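Ribosome inactivating type 1 protein (Iris hollandica, PDB 3MVG) belongs to the single-chain (type 1) ribosome-inactivating proteins of plants and has the mixed alpha/beta fold of that family. Local coordinates at residues L20-R24 / A163-E169; T199-T203 / L244-L248; F6-G10 / L54-G58; L38-Q42 / N67-A71. One frame throughout, in Å; residues are numbered along the deposited sequence. Where two conformers were deposited one is given.

Overall arrangement
Contacts 1, 2 and 4 form a cluster, with centres about 12 to 14 Å apart, whereas contact 3 stands at the other end of the fold, its centre about 18 Å from that of contact 1 and about 28 Å from that of contact 2. Along the chain, contact 3 opens first, and helix 13-27 then carries the first half of contact 1. Both segments of contact 4 come before the second half of contact 1, and contact 2 is made last. R164 hydrogen-bonds to A245 and N70, and L247 to L39, so the three clustered contacts touch directly. R164 and the loop 244-248 thereby tie together helices 13-27, 146-164 and 201-210 and the loop 67-71.

Contact 1 (L20-R24 / A163-E169); sequences LQNLR and ARFRAIE
R24 reaches from helix 13-27 to the break between helices 146-164 and 166-173, a bent helical pair that runs through the core of the ribosome-inactivating protein fold, with F165 at the bend. This is the tight part of the contact. With its chain extended from CG to NE, R24 lays the edge of its guanidinium against the C-terminal end of helix 146-164, where R24 NE donates to A163 O at 2.8 Å, and NH2 bonds to T162 O. R24 NH2 also forms a salt bridge with E169 OE2 (2.8 Å), from above the carboxylate plane, while S17 holds OE1. A water beside the ion pair accepts from R24 NH1 at 2.9 Å and donates to E169 OE1 at 2.7 Å. L20 CD1 lies 3.7 Å from E169 CG, and L23 CD2 rests on the methyl of A163.

The looser part is the partly exposed Q21 side, where N174 of the second subunit packs on R166. Q21, bent at its second torsion (chi2 55°), presents OE1 to R166 NH2 at 2.8 Å, in the amide plane and on a lone pair; R24 NH1 comes to that oxygen from above the plane. R166 CZ lies over one face of the R24 guanidinium, offset toward its rim, with planes 36° apart and R24 NH1 3.3 Å from R166 NH1; the shared oxygen probably tempers the repulsion. One water bridges Q21 OE1 and R166 NH1.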
loop_
_atom_site.group_PDB
_atom_site.type_symbol
_atom_site.label_atom_id
_atom_site.label_comp_id
_atom_site.label_asym_id
_atom_site.label_seq_id
_atom_site.Cartn_x
_atom_site.Cartn_y
_atom_site.Cartn_z
ATOM N N LEU A 20 1.591 12.285 2.269
ATOM C CA LEU A 20 2.832 11.587 2.582
ATOM C C LEU A 20 3.831 11.683 1.449
ATOM O O LEU A 20 5.029 11.788 1.695
ATOM C CB LEU A 20 2.564 10.124 2.920
ATOM C CG LEU A 20 1.806 9.871 4.225
ATOM C CD1 LEU A 20 1.668 8.381 4.397
ATOM C CD2 LEU A 20 2.527 10.467 5.433
ATOM N N GLN A 21 3.364 11.636 0.207
ATOM C CA GLN A 21 4.302 11.703 -0.908
ATOM C C GLN A 21 4.939 13.085 -0.997
ATOM O O GLN A 21 6.152 13.204 -1.207
ATOM C CB GLN A 21 3.647 11.289 -2.228
ATOM C CG GLN A 21 4.664 11.132 -3.364
ATOM C CD GLN A 21 5.782 10.165 -3.007
ATOM O OE1 GLN A 21 5.544 9.107 -2.429
ATOM N NE2 GLN A 21 7.013 10.523 -3.354
ATOM N N ASN A 22 4.141 14.137 -0.831
ATOM C CA ASN A 22 4.694 15.492 -0.780
ATOM C C ASN A 22 5.679 15.647 0.376
ATOM O O ASN A 22 6.719 16.300 0.249
ATOM C CB ASN A 22 3.578 16.532 -0.676
ATOM C CG ASN A 22 2.912 16.803 -2.005
ATOM O OD1 ASN A 22 3.557 16.771 -3.055
ATOM N ND2 ASN A 22 1.616 17.084 -1.971
ATOM N N LEU A 23 5.353 15.029 1.504
ATOM C CA LEU A 23 6.248 15.021 2.640
ATOM C C LEU A 23 7.591 14.338 2.305
ATOM O O LEU A 23 8.660 14.896 2.557
ATOM C CB LEU A 23 5.548 14.364 3.831
ATOM C CG LEU A 23 6.381 14.189 5.091
ATOM C CD1 LEU A 23 6.866 15.515 5.640
ATOM C CD2 LEU A 23 5.564 13.461 6.131
ATOM N N ARG A 24 7.533 13.156 1.703
ATOM C CA ARG A 24 8.753 12.450 1.306
ATOM C C ARG A 24 9.585 13.297 0.350
ATOM O O ARG A 24 10.811 13.333 0.458
ATOM C CB ARG A 24 8.432 11.109 0.647
ATOM C CG ARG A 24 7.808 10.081 1.570
ATOM C CD ARG A 24 7.723 8.710 0.890
ATOM N NE ARG A 24 6.869 7.838 1.688
ATOM C CZ ARG A 24 5.571 7.632 1.475
ATOM N NH1 ARG A 24 4.965 8.156 0.412
ATOM N NH2 ARG A 24 4.885 6.884 2.321
ATOM N N ALA A 163 5.835 7.798 6.430
ATOM C CA ALA A 163 6.753 8.377 5.441
ATOM C C ALA A 163 7.916 7.403 5.178
ATOM O O ALA A 163 8.327 7.214 4.040
ATOM C CB ALA A 163 7.296 9.720 5.918
ATOM N N ARG A 164 8.438 6.781 6.238
ATOM C CA ARG A 164 9.563 5.845 6.124
ATOM C C ARG A 164 9.173 4.528 5.467
ATOM O O ARG A 164 9.984 3.941 4.745
ATOM C CB ARG A 164 10.150 5.553 7.499
ATOM C CG ARG A 164 10.884 6.711 8.138
ATOM C CD ARG A 164 11.216 6.321 9.555
ATOM N NE ARG A 164 12.031 7.309 10.251
ATOM C CZ ARG A 164 12.406 7.190 11.521
ATOM N NH1 ARG A 164 12.029 6.141 12.236
ATOM N NH2 ARG A 164 13.160 8.123 12.071
ATOM N N PHE A 165 7.949 4.058 5.722
ATOM C CA PHE A 165 7.519 2.728 5.271
ATOM C C PHE A 165 6.147 2.753 4.631
ATOM O O PHE A 165 5.122 2.938 5.318
ATOM C CB PHE A 165 7.458 1.734 6.432
ATOM C CG PHE A 165 8.787 1.400 7.029
ATOM C CD1 PHE A 165 9.640 0.497 6.399
ATOM C CD2 PHE A 165 9.178 1.964 8.229
ATOM C CE1 PHE A 165 10.876 0.173 6.958
ATOM C CE2 PHE A 165 10.403 1.638 8.792
ATOM C CZ PHE A 165 11.248 0.741 8.159
ATOM N N ARG A 166 6.106 2.505 3.329
ATOM C CA ARG A 166 4.837 2.400 2.621
ATOM C C ARG A 166 3.997 1.229 3.121
ATOM O O ARG A 166 2.770 1.251 2.972
ATOM C CB ARG A 166 5.059 2.328 1.110
ATOM C CG ARG A 166 5.647 3.608 0.565
ATOM C CD ARG A 166 6.119 3.465 -0.862
ATOM N NE ARG A 166 6.835 4.653 -1.310
ATOM C CZ ARG A 166 6.263 5.752 -1.800
ATOM N NH1 ARG A 166 4.940 5.826 -1.955
ATOM N NH2 ARG A 166 7.031 6.779 -2.130
ATOM N N ALA A 167 4.627 0.222 3.723
ATOM C CA ALA A 167 3.859 -0.884 4.303
ATOM C C ALA A 167 2.994 -0.401 5.459
ATOM O O ALA A 167 1.893 -0.919 5.673
ATOM C CB ALA A 167 4.768 -2.003 4.761
ATOM N N ILE A 168 3.481 0.587 6.203
ATOM C CA ILE A 168 2.690 1.166 7.295
ATOM C C ILE A 168 1.613 2.104 6.733
ATOM O O ILE A 168 0.459 2.057 7.171
ATOM C CB ILE A 168 3.573 1.847 8.368
ATOM C CG1 ILE A 168 4.656 0.869 8.847
ATOM C CG2 ILE A 168 2.701 2.340 9.539
ATOM C CD1 ILE A 168 5.644 1.456 9.842
ATOM N N GLU A 169 1.977 2.938 5.760
ATOM C CA GLU A 169 0.996 3.737 5.025
ATOM C C GLU A 169 -0.180 2.877 4.556
ATOM O O GLU A 169 -1.343 3.264 4.705
ATOM C CB GLU A 169 1.659 4.404 3.826
ATOM C CG GLU A 169 0.683 5.167 2.965
ATOM C CD GLU A 169 1.323 5.784 1.747
ATOM O OE1 GLU A 169 0.625 6.514 1.017
ATOM O OE2 GLU A 169 2.531 5.564 1.516
HETATM O O HOH W 1 2.822 7.635 -2.954
HETATM O O HOH W 2 2.167 8.171 -0.380
#

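Contact 2 (T199-T203 / L244-L248); sequences TNWQT and LALLL
W201, the first residue of helix 201-210, just after N200 at the N-cap position, lays its indole against the loop 244-248, in the core of this ribosome-inactivating protein fold. A first torsion of -178° puts CG beside the carbonyl carbon, and the ring end comes nearer to 244-248 than CB does. Beyond CB and CG, W201 CD1 meets the methyl L244 CD1 at 3.6 Å, at the ring edge. Next comes W201 NE1, which donates to L246 O at 2.9 Å with an N-H...O angle of 149°; the donor sits above the carbonyl plane, not on a lone pair. Further round, W201 CZ2 passes L248 N at 3.5 Å. W201 CH2 lies 3.5 Å from L248 CB, and CZ3 is close to the same carbon. This is a CH-pi contact over the six-membered ring, with L248 CB 3.8 Å from the centroid.

The other face of the indole is met by the guanidinium of R164 in a cation-pi contact, and F165 adds its ring at a steep angle. L248 continues past the indole to place CD2 3.7 Å from Q202 NE2, across the extended Q202 chain at an oblique angle.

A buried indole N-H and a buried carbonyl therefore satisfy each other, while the aromatic surface is shared between aliphatic carbon on one face and a cation on the other, whose charge the pi electrons probably help to stabilise.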
loop_
_atom_site.group_PDB
_atom_site.type_symbol
_atom_site.label_atom_id
_atom_site.label_comp_id
_atom_site.label_asym_id
_atom_site.label_seq_id
_atom_site.Cartn_x
_atom_site.Cartn_y
_atom_site.Cartn_z
ATOM N N THR A 199 11.535 -0.528 14.254
ATOM C CA THR A 199 12.809 -0.732 14.963
ATOM C C THR A 199 13.993 -0.922 14.012
ATOM O O THR A 199 15.129 -0.586 14.350
ATOM C CB THR A 199 12.698 -1.967 15.905
ATOM O OG1 THR A 199 11.586 -1.798 16.794
ATOM C CG2 THR A 199 13.972 -2.201 16.711
ATOM N N ASN A 200 13.716 -1.454 12.824
ATOM C CA ASN A 200 14.763 -1.828 11.881
ATOM C C ASN A 200 15.018 -0.839 10.754
ATOM O O ASN A 200 15.707 -1.168 9.786
ATOM C CB ASN A 200 14.488 -3.227 11.328
ATOM C CG ASN A 200 14.947 -4.307 12.275
ATOM O OD1 ASN A 200 16.142 -4.620 12.336
ATOM N ND2 ASN A 200 14.021 -4.849 13.054
ATOM N N TRP A 201 14.500 0.379 10.890
ATOM C CA TRP A 201 14.656 1.367 9.829
ATOM C C TRP A 201 16.110 1.707 9.528
ATOM O O TRP A 201 16.511 1.707 8.367
ATOM C CB TRP A 201 13.868 2.630 10.139
ATOM C CG TRP A 201 13.956 3.655 9.047
ATOM C CD1 TRP A 201 13.543 3.517 7.744
ATOM C CD2 TRP A 201 14.507 4.969 9.158
ATOM N NE1 TRP A 201 13.792 4.677 7.051
ATOM C CE2 TRP A 201 14.382 5.581 7.896
ATOM C CE3 TRP A 201 15.074 5.694 10.214
ATOM C CZ2 TRP A 201 14.800 6.888 7.660
ATOM C CZ3 TRP A 201 15.491 6.983 9.981
ATOM C CH2 TRP A 201 15.353 7.576 8.712
ATOM N N GLN A 202 16.897 1.988 10.562
ATOM C CA GLN A 202 18.311 2.286 10.350
ATOM C C GLN A 202 19.045 1.088 9.734
ATOM O O GLN A 202 19.794 1.243 8.765
ATOM C CB GLN A 202 19.006 2.759 11.636
ATOM C CG GLN A 202 20.525 2.823 11.472
ATOM C CD GLN A 202 21.250 3.581 12.562
ATOM O OE1 GLN A 202 22.482 3.574 12.606
ATOM N NE2 GLN A 202 20.509 4.263 13.420
ATOM N N THR A 203 18.792 -0.105 10.269
ATOM C CA THR A 203 19.443 -1.313 9.784
ATOM C C THR A 203 19.138 -1.547 8.306
ATOM O O THR A 203 20.050 -1.794 7.509
ATOM C CB THR A 203 19.048 -2.531 10.636
ATOM O OG1 THR A 203 19.545 -2.342 11.967
ATOM C CG2 THR A 203 19.625 -3.819 10.069
ATOM N N LEU A 244 10.109 0.166 2.125
ATOM C CA LEU A 244 11.112 1.122 2.591
ATOM C C LEU A 244 11.146 2.300 1.620
ATOM O O LEU A 244 11.363 2.107 0.423
ATOM C CB LEU A 244 12.477 0.448 2.706
ATOM C CG LEU A 244 13.631 1.320 3.183
ATOM C CD1 LEU A 244 13.398 1.832 4.594
ATOM C CD2 LEU A 244 14.921 0.507 3.108
ATOM N N ALA A 245 10.925 3.512 2.135
ATOM C CA ALA A 245 10.579 4.645 1.280
ATOM C C ALA A 245 11.452 5.865 1.472
ATOM O O ALA A 245 11.367 6.813 0.695
ATOM C CB ALA A 245 9.105 5.018 1.468
ATOM N N LEU A 246 12.254 5.851 2.531
ATOM C CA LEU A 246 13.257 6.876 2.821
ATOM C C LEU A 246 14.426 6.167 3.467
ATOM O O LEU A 246 14.216 5.240 4.254
ATOM C CB LEU A 246 12.732 7.920 3.814
ATOM C CG LEU A 246 11.511 8.750 3.428
ATOM C CD1 LEU A 246 11.026 9.545 4.623
ATOM C CD2 LEU A 246 11.841 9.666 2.264
ATOM N N LEU A 247 15.640 6.612 3.158
ATOM C CA LEU A 247 16.839 6.003 3.728
ATOM C C LEU A 247 17.554 6.950 4.666
ATOM O O LEU A 247 17.892 8.076 4.286
ATOM C CB LEU A 247 17.824 5.586 2.633
ATOM C CG LEU A 247 17.332 4.654 1.539
ATOM C CD1 LEU A 247 18.398 4.556 0.472
ATOM C CD2 LEU A 247 16.968 3.287 2.066
ATOM N N LEU A 248 17.805 6.485 5.892
ATOM C CA LEU A 248 18.702 7.196 6.802
ATOM C C LEU A 248 20.118 7.140 6.224
ATOM O O LEU A 248 20.653 6.046 6.026
ATOM C CB LEU A 248 18.672 6.554 8.190
ATOM C CG LEU A 248 19.533 7.239 9.252
ATOM C CD1 LEU A 248 18.983 8.626 9.586
ATOM C CD2 LEU A 248 19.581 6.376 10.491
#

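Contact 3 (F6-G10 / L54-G58); sequences FRVTG and LFDWG
F55 anchors this contact, offering one flat face to the guanidinium of R7 on the neighbouring strand. The two side chains lie side by side and point the same way, with their centres 3.6 Å apart and their planes only 4° from parallel. R7 CZ is 11° off the ring normal, so the flat stack is also a cation-pi contact, and R7 CD adds a CH-pi contact nearer the base of the ring. Beneath the pair the backbones are joined: F55 N donates to F6 O at 3.0 Å, and V8 N to F55 O at 3.1 Å. On the opposite face of the sheet from R7 and F55, L54 CD2 meets F6 CB at 3.8 Å.

V8 and W57 continue the contact past the strand ends. The V8 methyl CG2 stands between its own backbone N and carbonyl carbon (chi1 -65° for CG1), and from there it sits over one face of the indole, 3.8 Å from the centroid of the six-membered ring and 3.5 Å from W57 CE3. Helix 126-138 also packs on this tryptophan, through I126 and A130. D56 turns its carboxylate elsewhere, to R60 and T134.

Beyond the last direct backbone bond, water takes over. One molecule accepts from T9 N and donates to D56 O at 2.6 Å, and a second links T9 OG1 with W57 O. Strands 3-7 and 49-55 are a parallel pair at the border of the six-stranded mixed sheet, and the chain between them includes helix 13-27, as expected of a beta-alpha-beta crossover.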
loop_
_atom_site.group_PDB
_atom_site.type_symbol
_atom_site.label_atom_id
_atom_site.label_comp_id
_atom_site.label_asym_id
_atom_site.label_seq_id
_atom_site.Cartn_x
_atom_site.Cartn_y
_atom_site.Cartn_z
ATOM N N PHE A 6 -1.675 18.844 6.275
ATOM C CA PHE A 6 -2.669 17.775 6.189
ATOM C C PHE A 6 -3.835 18.125 7.106
ATOM O O PHE A 6 -3.629 18.541 8.251
ATOM C CB PHE A 6 -2.086 16.416 6.586
ATOM C CG PHE A 6 -3.101 15.307 6.573
ATOM C CD1 PHE A 6 -3.670 14.855 7.760
ATOM C CD2 PHE A 6 -3.523 14.741 5.374
ATOM C CE1 PHE A 6 -4.622 13.848 7.749
ATOM C CE2 PHE A 6 -4.485 13.729 5.367
ATOM C CZ PHE A 6 -5.024 13.288 6.558
ATOM N N ARG A 7 -5.056 17.963 6.594
ATOM C CA ARG A 7 -6.276 18.203 7.373
ATOM C C ARG A 7 -7.110 16.946 7.443
ATOM O O ARG A 7 -7.325 16.288 6.421
ATOM C CB ARG A 7 -7.117 19.323 6.761
ATOM C CG ARG A 7 -6.308 20.537 6.403
ATOM C CD ARG A 7 -7.119 21.790 6.542
ATOM N NE ARG A 7 -6.324 22.950 6.150
ATOM C CZ ARG A 7 -6.639 24.204 6.440
ATOM N NH1 ARG A 7 -7.747 24.461 7.120
ATOM N NH2 ARG A 7 -5.852 25.195 6.046
ATOM N N VAL A 8 -7.605 16.611 8.630
ATOM C CA VAL A 8 -8.416 15.405 8.748
ATOM C C VAL A 8 -9.769 15.487 8.029
ATOM O O VAL A 8 -10.244 14.484 7.502
ATOM C CB VAL A 8 -8.617 14.928 10.211
ATOM C CG1 VAL A 8 -7.288 14.498 10.828
ATOM C CG2 VAL A 8 -9.298 15.976 11.072
ATOM N N THR A 9 -10.354 16.683 7.986
ATOM C CA THR A 9 -11.659 16.893 7.355
ATOM C C THR A 9 -11.637 16.485 5.885
ATOM O O THR A 9 -10.808 16.964 5.113
ATOM C CB THR A 9 -12.111 18.360 7.511
ATOM O OG1 THR A 9 -12.349 18.625 8.902
ATOM C CG2 THR A 9 -13.384 18.650 6.704
ATOM N N GLY A 10 -12.527 15.565 5.518
ATOM C CA GLY A 10 -12.629 15.116 4.137
ATOM C C GLY A 10 -11.558 14.139 3.692
ATOM O O GLY A 10 -11.419 13.890 2.499
ATOM N N LEU A 54 -0.746 20.179 10.892
ATOM C CA LEU A 54 -1.841 19.220 10.943
ATOM C C LEU A 54 -3.066 19.857 11.559
ATOM O O LEU A 54 -2.963 20.518 12.587
ATOM C CB LEU A 54 -1.438 18.020 11.795
ATOM C CG LEU A 54 -0.182 17.251 11.380
ATOM C CD1 LEU A 54 0.135 16.212 12.427
ATOM C CD2 LEU A 54 -0.396 16.602 10.029
ATOM N N PHE A 55 -4.227 19.609 10.956
ATOM C CA PHE A 55 -5.495 20.228 11.377
ATOM C C PHE A 55 -6.484 19.175 11.854
ATOM O O PHE A 55 -6.704 18.170 11.173
ATOM C CB PHE A 55 -6.120 21.008 10.216
ATOM C CG PHE A 55 -5.328 22.215 9.776
ATOM C CD1 PHE A 55 -4.206 22.082 8.971
ATOM C CD2 PHE A 55 -5.739 23.501 10.134
ATOM C CE1 PHE A 55 -3.487 23.199 8.550
ATOM C CE2 PHE A 55 -5.026 24.629 9.710
ATOM C CZ PHE A 55 -3.902 24.479 8.922
ATOM N N ASP A 56 -7.079 19.405 13.023
ATOM C CA ASP A 56 -8.077 18.489 13.574
ATOM C C ASP A 56 -9.464 18.703 12.956
ATOM O O ASP A 56 -9.586 19.437 11.980
ATOM C CB ASP A 56 -8.092 18.554 15.110
ATOM C CG ASP A 56 -8.713 19.832 15.664
ATOM O OD1 ASP A 56 -9.299 20.635 14.897
ATOM O OD2 ASP A 56 -8.602 20.025 16.892
ATOM N N TRP A 57 -10.492 18.051 13.498
ATOM C CA TRP A 57 -11.829 18.139 12.896
ATOM C C TRP A 57 -12.372 19.566 12.858
ATOM O O TRP A 57 -13.164 19.896 11.977
ATOM C CB TRP A 57 -12.848 17.221 13.579
ATOM C CG TRP A 57 -12.568 15.743 13.473
ATOM C CD1 TRP A 57 -12.316 14.889 14.507
ATOM C CD2 TRP A 57 -12.523 14.945 12.279
ATOM N NE1 TRP A 57 -12.123 13.615 14.040
ATOM C CE2 TRP A 57 -12.234 13.619 12.676
ATOM C CE3 TRP A 57 -12.706 15.217 10.918
ATOM C CZ2 TRP A 57 -12.107 12.571 11.760
ATOM C CZ3 TRP A 57 -12.576 14.173 10.005
ATOM C CH2 TRP A 57 -12.283 12.867 10.435
ATOM N N GLY A 58 -11.946 20.401 13.800
ATOM C CA GLY A 58 -12.358 21.807 13.830
ATOM C C GLY A 58 -11.364 22.756 13.184
ATOM O O GLY A 58 -11.429 23.968 13.390
HETATM O O HOH W 3 -9.713 19.368 9.346
HETATM O O HOH W 4 -14.905 18.404 10.104
#

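Contact 4 (L38-Q42 / N67-A71); sequences LLPAQ and NRVNA. With SO4 (sulfate ion), chain C.
Q42 and N67 join the two loops through their amides. N67 ND2 donates to Q42 OE1 at 3.2 Å in a nearly straight bond (172°). The donor stands above the carbonyl plane of Q42, and the two amide planes are turned 54° apart. A water provides a second polar link, donating to P40 O and to V69 O at 2.8 and 2.7 Å respectively.

Within the loop 67-71, N67 OD1 accepts from V69 N at 3.0 Å. This Asx turn fixes the asparagine while its other amide atom reaches Q42, and it lies where antiparallel strands 61-67 and 72-78 of the central sheet are connected. The loop is tied to the rest of the core by R164, which bonds to N70 O.

The L39 methyls make van der Waals contacts with carbonyl oxygens, CD2 lying 3.4 Å from R68 O and CD1 close to V69 O; the apolar contact of this leucine is between CD1 and the methyl of A71. V69 CB points away from 38-42, but its methyl CG2 comes 3.5 Å from Q42 CA.

Charge is concentrated at R68, whose chain is bent at chi3 (62°) so that the guanidinium turns back beside P40. P40 CG sits over the centre of one guanidinium face, 3.8 Å from R68 CZ. A sulfate, probably from the crystallisation liquor, meets the edge of the group: R68 NH1 donates to O1 and R68 NH2 to O3, the latter at 2.9 Å. The backbone carbonyls of R26, S28 and Q47 accept further bonds from the R68 nitrogens.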
loop_
_atom_site.group_PDB
_atom_site.type_symbol
_atom_site.label_atom_id
_atom_site.label_comp_id
_atom_site.label_asym_id
_atom_site.label_seq_id
_atom_site.Cartn_x
_atom_site.Cartn_y
_atom_site.Cartn_z
ATOM N N LEU A 38 17.297 9.141 -0.519
ATOM C CA LEU A 38 18.273 9.248 0.549
ATOM C C LEU A 38 18.034 10.542 1.304
ATOM O O LEU A 38 17.952 11.613 0.699
ATOM C CB LEU A 38 19.679 9.253 -0.051
ATOM C CG LEU A 38 20.877 9.232 0.903
ATOM C CD1 LEU A 38 20.911 7.945 1.698
ATOM C CD2 LEU A 38 22.165 9.393 0.103
ATOM N N LEU A 39 17.902 10.454 2.621
ATOM C CA LEU A 39 17.717 11.652 3.429
ATOM C C LEU A 39 19.023 12.451 3.493
ATOM O O LEU A 39 20.111 11.903 3.237
ATOM C CB LEU A 39 17.200 11.276 4.821
ATOM C CG LEU A 39 15.764 10.727 4.822
ATOM C CD1 LEU A 39 15.384 10.277 6.205
ATOM C CD2 LEU A 39 14.739 11.753 4.300
ATOM N N PRO A 40 18.933 13.757 3.792
ATOM C CA PRO A 40 20.135 14.596 3.811
ATOM C C PRO A 40 21.112 14.252 4.928
ATOM O O PRO A 40 20.766 13.582 5.908
ATOM C CB PRO A 40 19.601 16.018 4.018
ATOM C CG PRO A 40 18.192 15.897 4.327
ATOM C CD PRO A 40 17.698 14.539 3.985
ATOM N N ALA A 41 22.339 14.727 4.752
ATOM C CA ALA A 41 23.306 14.804 5.840
ATOM C C ALA A 41 22.956 16.003 6.737
ATOM O O ALA A 41 22.419 17.006 6.259
ATOM C CB ALA A 41 24.709 14.951 5.276
ATOM N N GLN A 42 23.251 15.900 8.030
ATOM C CA GLN A 42 22.990 17.019 8.945
ATOM C C GLN A 42 23.912 18.203 8.626
ATOM O O GLN A 42 25.130 18.040 8.544
ATOM C CB GLN A 42 23.105 16.581 10.412
ATOM C CG GLN A 42 22.438 17.555 11.391
ATOM C CD GLN A 42 21.687 16.869 12.532
ATOM O OE1 GLN A 42 20.804 16.033 12.310
ATOM N NE2 GLN A 42 22.014 17.251 13.760
ATOM N N ASN A 67 13.083 16.749 11.631
ATOM C CA ASN A 67 14.450 16.811 11.167
ATOM C C ASN A 67 14.485 16.031 9.852
ATOM O O ASN A 67 14.164 14.846 9.817
ATOM C CB ASN A 67 15.367 16.190 12.214
ATOM C CG ASN A 67 16.836 16.235 11.829
ATOM O OD1 ASN A 67 17.209 16.694 10.750
ATOM N ND2 ASN A 67 17.684 15.758 12.734
ATOM N N ARG A 68 14.841 16.698 8.760
ATOM C CA ARG A 68 14.913 16.029 7.465
ATOM C C ARG A 68 15.936 14.887 7.439
ATOM O O ARG A 68 15.791 13.946 6.668
ATOM C CB ARG A 68 15.237 17.022 6.348
ATOM C CG ARG A 68 14.145 18.056 6.067
ATOM C CD ARG A 68 14.577 19.113 5.039
ATOM N NE ARG A 68 14.873 18.516 3.736
ATOM C CZ ARG A 68 16.006 18.665 3.050
ATOM N NH1 ARG A 68 16.995 19.438 3.489
ATOM N NH2 ARG A 68 16.133 18.052 1.881
ATOM N N VAL A 69 16.960 14.968 8.283
ATOM C CA VAL A 69 17.999 13.932 8.349
ATOM C C VAL A 69 17.414 12.558 8.692
ATOM O O VAL A 69 17.844 11.542 8.160
ATOM C CB VAL A 69 19.136 14.336 9.340
ATOM C CG1 VAL A 69 20.198 13.247 9.471
ATOM C CG2 VAL A 69 19.776 15.638 8.899
ATOM N N ASN A 70 16.422 12.528 9.575
ATOM C CA ASN A 70 15.866 11.245 9.987
ATOM C C ASN A 70 14.345 11.144 9.860
ATOM O O ASN A 70 13.749 10.137 10.251
ATOM C CB ASN A 70 16.343 10.858 11.399
ATOM C CG ASN A 70 15.823 11.788 12.474
ATOM O OD1 ASN A 70 15.119 12.762 12.198
ATOM N ND2 ASN A 70 16.159 11.478 13.725
ATOM N N ALA A 71 13.730 12.187 9.303
ATOM C CA ALA A 71 12.268 12.265 9.114
ATOM C C ALA A 71 11.483 12.199 10.422
ATOM O O ALA A 71 10.294 11.873 10.418
ATOM C CB ALA A 71 11.780 11.187 8.135
HETATM S S SO4 C . 19.912 18.740 1.009
HETATM O O1 SO4 C . 19.663 19.716 1.999
HETATM O O2 SO4 C . 20.654 17.596 1.373
HETATM O O3 SO4 C . 18.718 18.198 0.573
HETATM O O4 SO4 C . 20.529 19.483 -0.079
HETATM O O HOH W 5 20.038 11.017 6.748
#